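PDB 4LHE: thermostable monoacylglycerol lipase from Bacillus, which hydrolyses monoacylglycerols to glycerol and free fatty acid, probably as a serine hydrolase of the alpha/beta fold. Local coordinates for residues 27-33 against 52-58; 89-93 against 244-249. All blocks are in the same frame, centred on the assembly; numbering follows the deposited sequence.

Overall arrangement
Both contacts belong to one alpha/beta-hydrolase domain, contact 1 at the C-terminal ends of strands 21-26 and 49-52, contact 2 at the N-terminal start of strand 90-96. Contact 1 joins two loops beside the presumed active site: the sulfate bound by residues 27-33 is also hydrogen-bonded to Ser97 and His226, two members of a probable Ser-His-Asp triad completed by Asp196. Contact 2 is structural packing where strand 90-96 begins and helix 234-247 ends, away from the catalytic residues; the same strand runs on toward Ser97, on the probable nucleophile elbow. The centres of contact 1 and contact 2 are about 23 Å apart, and the nearest atoms of contact 1 and contact 2 about 9 Å.

Contact 1: residues 27-33 against 52-58; sequences HGFTGTP and LPRLKGH. With SO4 (sulfate ion), chain D.
His27 meets Leu55 through its ring: NE2 accepts the backbone N-H of Leu55 at 2.9 Å in a nearly straight bond (174°), the donor tilted somewhat from the ring plane. With CG between the backbone N and the carbonyl carbon (chi1 68°), the ring reaches across to residues 53-58. Leu55 CG lies over one face as a CH-pi contact, and Pro53 O and Arg54 CA sit at the edge. Elsewhere on the rim, CE1 leads toward the face of the His58 ring, in an offset edge-to-face pair with planes at 63°. ND1 donates to Gly28 O in the carbonyl plane, on a lone pair, so both ring nitrogens are engaged. A water accepts from His27 N and donates to Pro53 O, bridging the loops.

Gly28 passes close to the sulfate, where a side chain would strike O2. Phe29 turns its ring away toward helix 164-179, while its carbonyl O receives a weak, strongly bent bond from His58 NE2 (2.8 Å). The other nitrogen of that ring, ND1, donates to Lys56 O at 3.0 Å from above the carbonyl plane. Phe29 N gives a hydrogen bond to sulfate O4, and both N and OG1 of Thr30 bind O1. Gly31 O lies at the edge of the His58 ring. Pro33 ends the run with CB against Leu52 CG (3.9 Å) and CG near Arg54 CB; the arginine's NH1 reaches His58 O, and its NH2 pairs with Glu3.

The straight His27-Leu55 bond ties the loops together, with the bent His58-Phe29 bond a weak addition. The sulfate, probably from the crystallisation liquor, also bonds Ser97 OG and His226 NE2 and so probably marks where an intermediate's oxyanion would sit, consistent with Phe29 N contributing to the oxyanion hole.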
loop_
_atom_site.group_PDB
_atom_site.type_symbol
_atom_site.label_atom_id
_atom_site.label_comp_id
_atom_site.label_asym_id
_atom_site.label_seq_id
_atom_site.Cartn_x
_atom_site.Cartn_y
_atom_site.Cartn_z
ATOM N N HIS A 27 -3.254 -2.034 -1.645
ATOM C CA HIS A 27 -2.522 -1.819 -2.900
ATOM C C HIS A 27 -2.169 -0.346 -3.072
ATOM O O HIS A 27 -2.578 0.485 -2.251
ATOM C CB HIS A 27 -3.271 -2.384 -4.123
ATOM C CG HIS A 27 -4.550 -1.666 -4.476
ATOM N ND1 HIS A 27 -4.570 -0.514 -5.237
ATOM C CD2 HIS A 27 -5.843 -1.973 -4.227
ATOM C CE1 HIS A 27 -5.826 -0.137 -5.422
ATOM N NE2 HIS A 27 -6.619 -1.003 -4.824
ATOM N N GLY A 28 -1.402 -0.024 -4.116
ATOM C CA GLY A 28 -0.866 1.319 -4.276
ATOM C C GLY A 28 -1.655 2.285 -5.157
ATOM O O GLY A 28 -2.746 1.971 -5.618
ATOM N N PHE A 29 -1.061 3.453 -5.398
ATOM C CA PHE A 29 -1.688 4.593 -6.091
ATOM C C PHE A 29 -2.042 4.328 -7.550
ATOM O O PHE A 29 -3.156 4.591 -7.978
ATOM C CB PHE A 29 -0.751 5.800 -5.979
ATOM C CG PHE A 29 -1.188 7.024 -6.754
ATOM C CD1 PHE A 29 -2.171 7.877 -6.251
ATOM C CD2 PHE A 29 -0.563 7.358 -7.954
ATOM C CE1 PHE A 29 -2.539 9.026 -6.941
ATOM C CE2 PHE A 29 -0.930 8.505 -8.654
ATOM C CZ PHE A 29 -1.918 9.340 -8.148
ATOM N N THR A 30 -1.104 3.806 -8.325
ATOM C CA THR A 30 -1.444 3.476 -9.705
ATOM C C THR A 30 -2.259 2.163 -9.841
ATOM O O THR A 30 -3.061 2.001 -10.776
ATOM C CB THR A 30 -0.182 3.460 -10.590
ATOM O OG1 THR A 30 0.713 2.438 -10.133
ATOM C CG2 THR A 30 0.533 4.805 -10.504
ATOM N N GLY A 31 -2.093 1.260 -8.874
ATOM C CA GLY A 31 -2.444 -0.144 -9.054
ATOM C C GLY A 31 -3.817 -0.653 -8.650
ATOM O O GLY A 31 -4.801 0.095 -8.613
ATOM N N THR A 32 -3.879 -1.960 -8.378
ATOM C CA THR A 32 -5.135 -2.663 -8.120
ATOM C C THR A 32 -4.818 -3.770 -7.140
ATOM O O THR A 32 -3.653 -3.978 -6.827
ATOM C CB THR A 32 -5.705 -3.314 -9.402
ATOM O OG1 THR A 32 -4.911 -4.461 -9.757
ATOM C CG2 THR A 32 -5.762 -2.315 -10.575
ATOM N N PRO A 33 -5.840 -4.491 -6.646
ATOM C CA PRO A 33 -5.538 -5.676 -5.832
ATOM C C PRO A 33 -4.579 -6.693 -6.467
ATOM O O PRO A 33 -4.030 -7.533 -5.744
ATOM C CB PRO A 33 -6.932 -6.311 -5.656
ATOM C CG PRO A 33 -7.811 -5.131 -5.521
ATOM C CD PRO A 33 -7.263 -4.114 -6.519
ATOM N N LEU A 52 -8.523 -7.764 1.148
ATOM C CA LEU A 52 -7.754 -7.053 0.132
ATOM C C LEU A 52 -8.729 -6.254 -0.710
ATOM O O LEU A 52 -9.199 -6.727 -1.760
ATOM C CB LEU A 52 -6.923 -8.034 -0.728
ATOM C CG LEU A 52 -6.289 -7.520 -2.037
ATOM C CD1 LEU A 52 -5.618 -6.163 -1.852
ATOM C CD2 LEU A 52 -5.280 -8.517 -2.586
ATOM N N PRO A 53 -9.070 -5.047 -0.233
ATOM C CA PRO A 53 -10.050 -4.176 -0.899
ATOM C C PRO A 53 -9.483 -3.558 -2.164
ATOM O O PRO A 53 -8.255 -3.498 -2.332
ATOM C CB PRO A 53 -10.322 -3.076 0.148
ATOM C CG PRO A 53 -9.072 -3.039 1.005
ATOM C CD PRO A 53 -8.601 -4.491 1.053
ATOM N N ARG A 54 -10.379 -3.125 -3.045
ATOM C CA ARG A 54 -10.022 -2.376 -4.243
ATOM C C ARG A 54 -10.284 -0.915 -3.905
ATOM O O ARG A 54 -11.425 -0.550 -3.604
ATOM C CB ARG A 54 -10.921 -2.820 -5.413
ATOM C CG ARG A 54 -10.730 -2.041 -6.724
ATOM C CD ARG A 54 -11.653 -2.584 -7.843
ATOM N NE ARG A 54 -13.075 -2.351 -7.573
ATOM C CZ ARG A 54 -13.669 -1.163 -7.675
ATOM N NH1 ARG A 54 -12.956 -0.091 -8.011
ATOM N NH2 ARG A 54 -14.965 -1.035 -7.416
ATOM N N LEU A 55 -9.244 -0.083 -3.893
ATOM C CA LEU A 55 -9.436 1.320 -3.511
ATOM C C LEU A 55 -10.354 2.021 -4.511
ATOM O O LEU A 55 -10.218 1.814 -5.726
ATOM C CB LEU A 55 -8.099 2.066 -3.436
ATOM C CG LEU A 55 -7.101 1.567 -2.399
ATOM C CD1 LEU A 55 -5.854 2.412 -2.399
ATOM C CD2 LEU A 55 -7.740 1.525 -1.029
ATOM N N LYS A 56 -11.277 2.851 -4.012
ATOM C CA LYS A 56 -12.157 3.619 -4.901
ATOM C C LYS A 56 -11.378 4.311 -6.024
ATOM O O LYS A 56 -10.340 4.940 -5.786
ATOM C CB LYS A 56 -12.991 4.649 -4.135
ATOM C CG LYS A 56 -14.135 5.203 -4.986
ATOM C CD LYS A 56 -15.045 6.137 -4.212
ATOM C CE LYS A 56 -16.357 6.325 -4.965
ATOM N NZ LYS A 56 -17.223 7.388 -4.373
ATOM N N GLY A 57 -11.866 4.163 -7.255
ATOM C CA GLY A 57 -11.266 4.844 -8.385
ATOM C C GLY A 57 -10.149 4.041 -9.034
ATOM O O GLY A 57 -9.621 4.437 -10.079
ATOM N N HIS A 58 -9.795 2.918 -8.409
ATOM C CA HIS A 58 -8.720 2.060 -8.886
ATOM C C HIS A 58 -9.271 0.796 -9.545
ATOM O O HIS A 58 -10.353 0.302 -9.181
ATOM C CB HIS A 58 -7.779 1.702 -7.731
ATOM C CG HIS A 58 -7.038 2.878 -7.189
ATOM N ND1 HIS A 58 -7.658 3.884 -6.486
ATOM C CD2 HIS A 58 -5.729 3.233 -7.274
ATOM C CE1 HIS A 58 -6.768 4.798 -6.140
ATOM N NE2 HIS A 58 -5.588 4.422 -6.606
HETATM S S SO4 D . 2.353 2.912 -6.390
HETATM O O1 SO4 D . 1.441 3.244 -7.482
HETATM O O2 SO4 D . 2.441 1.444 -6.247
HETATM O O3 SO4 D . 3.684 3.432 -6.703
HETATM O O4 SO4 D . 1.850 3.566 -5.179
HETATM O O HOH W 1 -6.058 -2.691 -1.181
#

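Contact 2: residues 89-93 against 244-249; sequences QTIFV and FFAKHA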
loop_
_atom_site.group_PDB
_atom_site.type_symbol
_atom_site.label_atom_id
_atom_site.label_comp_id
_atom_site.label_asym_id
_atom_site.label_seq_id
_atom_site.Cartn_x
_atom_site.Cartn_y
_atom_site.Cartn_z
ATOM N N GLN A 89 -9.864 -10.693 16.185
ATOM C CA GLN A 89 -9.516 -9.977 17.404
ATOM C C GLN A 89 -8.076 -9.503 17.391
ATOM O O GLN A 89 -7.618 -8.864 18.339
ATOM C CB GLN A 89 -9.815 -10.818 18.647
ATOM C CG GLN A 89 -9.508 -12.264 18.493
ATOM C CD GLN A 89 -10.762 -13.099 18.601
ATOM O OE1 GLN A 89 -11.866 -12.621 18.316
ATOM N NE2 GLN A 89 -10.605 -14.353 19.024
ATOM N N THR A 90 -7.372 -9.804 16.304
ATOM C CA THR A 90 -6.020 -9.308 16.087
ATOM C C THR A 90 -5.953 -8.828 14.638
ATOM O O THR A 90 -6.426 -9.516 13.720
ATOM C CB THR A 90 -4.991 -10.437 16.305
ATOM O OG1 THR A 90 -5.220 -11.060 17.579
ATOM C CG2 THR A 90 -3.561 -9.904 16.250
ATOM N N ILE A 91 -5.388 -7.646 14.417
ATOM C CA ILE A 91 -5.342 -7.118 13.059
ATOM C C ILE A 91 -3.934 -6.651 12.715
ATOM O O ILE A 91 -3.310 -5.917 13.488
ATOM C CB ILE A 91 -6.352 -5.974 12.890
ATOM C CG1 ILE A 91 -7.787 -6.530 12.892
ATOM C CG2 ILE A 91 -6.084 -5.220 11.632
ATOM C CD1 ILE A 91 -8.862 -5.472 12.770
ATOM N N PHE A 92 -3.425 -7.109 11.572
ATOM C CA PHE A 92 -2.202 -6.556 11.010
ATOM C C PHE A 92 -2.511 -5.873 9.695
ATOM O O PHE A 92 -3.441 -6.279 8.991
ATOM C CB PHE A 92 -1.215 -7.676 10.718
ATOM C CG PHE A 92 -0.747 -8.385 11.930
ATOM C CD1 PHE A 92 0.129 -7.763 12.812
ATOM C CD2 PHE A 92 -1.159 -9.691 12.180
ATOM C CE1 PHE A 92 0.580 -8.438 13.953
ATOM C CE2 PHE A 92 -0.714 -10.361 13.304
ATOM C CZ PHE A 92 0.153 -9.734 14.192
ATOM N N VAL A 93 -1.725 -4.856 9.354
ATOM C CA VAL A 93 -1.929 -4.142 8.098
ATOM C C VAL A 93 -0.613 -4.150 7.303
ATOM O O VAL A 93 0.465 -4.005 7.881
ATOM C CB VAL A 93 -2.454 -2.704 8.347
ATOM C CG1 VAL A 93 -2.860 -2.025 7.029
ATOM C CG2 VAL A 93 -3.660 -2.740 9.339
ATOM N N PHE A 244 6.699 -12.440 11.124
ATOM C CA PHE A 244 6.288 -11.238 11.858
ATOM C C PHE A 244 4.898 -11.422 12.482
ATOM O O PHE A 244 4.709 -11.159 13.678
ATOM C CB PHE A 244 6.332 -9.997 10.948
ATOM C CG PHE A 244 5.869 -8.701 11.614
ATOM C CD1 PHE A 244 4.596 -8.198 11.377
ATOM C CD2 PHE A 244 6.722 -7.977 12.442
ATOM C CE1 PHE A 244 4.170 -7.015 11.960
ATOM C CE2 PHE A 244 6.298 -6.790 13.035
ATOM C CZ PHE A 244 5.021 -6.305 12.786
ATOM N N PHE A 245 3.935 -11.883 11.690
ATOM C CA PHE A 245 2.573 -12.097 12.193
ATOM C C PHE A 245 2.525 -13.085 13.382
ATOM O O PHE A 245 1.965 -12.776 14.447
ATOM C CB PHE A 245 1.645 -12.601 11.078
ATOM C CG PHE A 245 1.556 -11.695 9.866
ATOM C CD1 PHE A 245 1.744 -10.319 9.966
ATOM C CD2 PHE A 245 1.261 -12.240 8.618
ATOM C CE1 PHE A 245 1.641 -9.509 8.834
ATOM C CE2 PHE A 245 1.168 -11.445 7.488
ATOM C CZ PHE A 245 1.342 -10.077 7.595
ATOM N N ALA A 246 3.086 -14.275 13.187
ATOM C CA ALA A 246 3.173 -15.291 14.247
ATOM C C ALA A 246 3.764 -14.744 15.551
ATOM O O ALA A 246 3.203 -14.951 16.630
ATOM C CB ALA A 246 4.000 -16.491 13.758
ATOM N N LYS A 247 4.898 -14.051 15.460
ATOM C CA LYS A 247 5.550 -13.543 16.668
ATOM C C LYS A 247 4.827 -12.412 17.388
ATOM O O LYS A 247 5.177 -12.105 18.533
ATOM C CB LYS A 247 6.998 -13.123 16.395
ATOM C CG LYS A 247 7.872 -14.271 15.961
ATOM C CD LYS A 247 9.345 -13.925 16.051
ATOM C CE LYS A 247 9.828 -13.226 14.803
ATOM N NZ LYS A 247 11.321 -13.369 14.648
ATOM N N HIS A 248 3.846 -11.777 16.743
ATOM C CA HIS A 248 3.123 -10.691 17.412
ATOM C C HIS A 248 1.605 -10.862 17.421
ATOM O O HIS A 248 0.879 -9.884 17.496
ATOM C CB HIS A 248 3.417 -9.338 16.748
ATOM C CG HIS A 248 4.874 -9.029 16.643
ATOM N ND1 HIS A 248 5.640 -9.424 15.567
ATOM C CD2 HIS A 248 5.716 -8.377 17.484
ATOM C CE1 HIS A 248 6.888 -9.027 15.745
ATOM N NE2 HIS A 248 6.959 -8.386 16.900
ATOM N N ALA A 249 1.114 -12.092 17.367
ATOM C CA ALA A 249 -0.325 -12.304 17.174
ATOM C C ALA A 249 -1.210 -11.883 18.366
ATOM O O ALA A 249 -2.443 -12.001 18.294
ATOM C CB ALA A 249 -0.629 -13.693 16.631
#
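Phe92, on strand 90-96 of the central alpha/beta-hydrolase sheet, packs against Phe245 near the C-terminal end of helix 234-247. Aromatic contact dominates. The two rings are near parallel (26°) but slid apart, with centroids 5.0 Å from each other, so they barely overlap; Phe245 CD1 stands over one face of Phe92, toward its rim, 3.7 Å from Phe92 CD2. Phe92 CG lies anti to the carbonyl carbon (chi1 -65°), which directs the ring at the helix and brings Phe245 CA, off-centre, over it as a CH-pi partner. Phe244 CE1 adds a looser contact at 4.2 Å from Phe92 CD1, and Tyr43 meets the Phe245 ring edge-to-face.

The far end of Phe92 faces backbone. Its CZ lies 3.4 Å from His248 O, which comes in at the ring edge, and it also approaches Phe245 O, so the ring plugs the region where the helix gives way to the C-terminal tail. An alanine here would remove the whole ring and would probably leave Phe245 without this ring alongside it and open a gap between sheet and helix.

Polar bonds fix the tail. His248 ND1 donates to Phe244 O at 2.7 Å, close to straight and nearly in the imidazole plane, folding the side chain back on the last helical turn, while its NE2 bonds to Glu215. On the strand, Thr90 points toward Ala249, which lies beyond the helix end; Thr90 OG1 donates to Ala249 O at 3.0 Å, tilted 26° from the carbonyl plane, and the methyl CG2 touches the same oxygen.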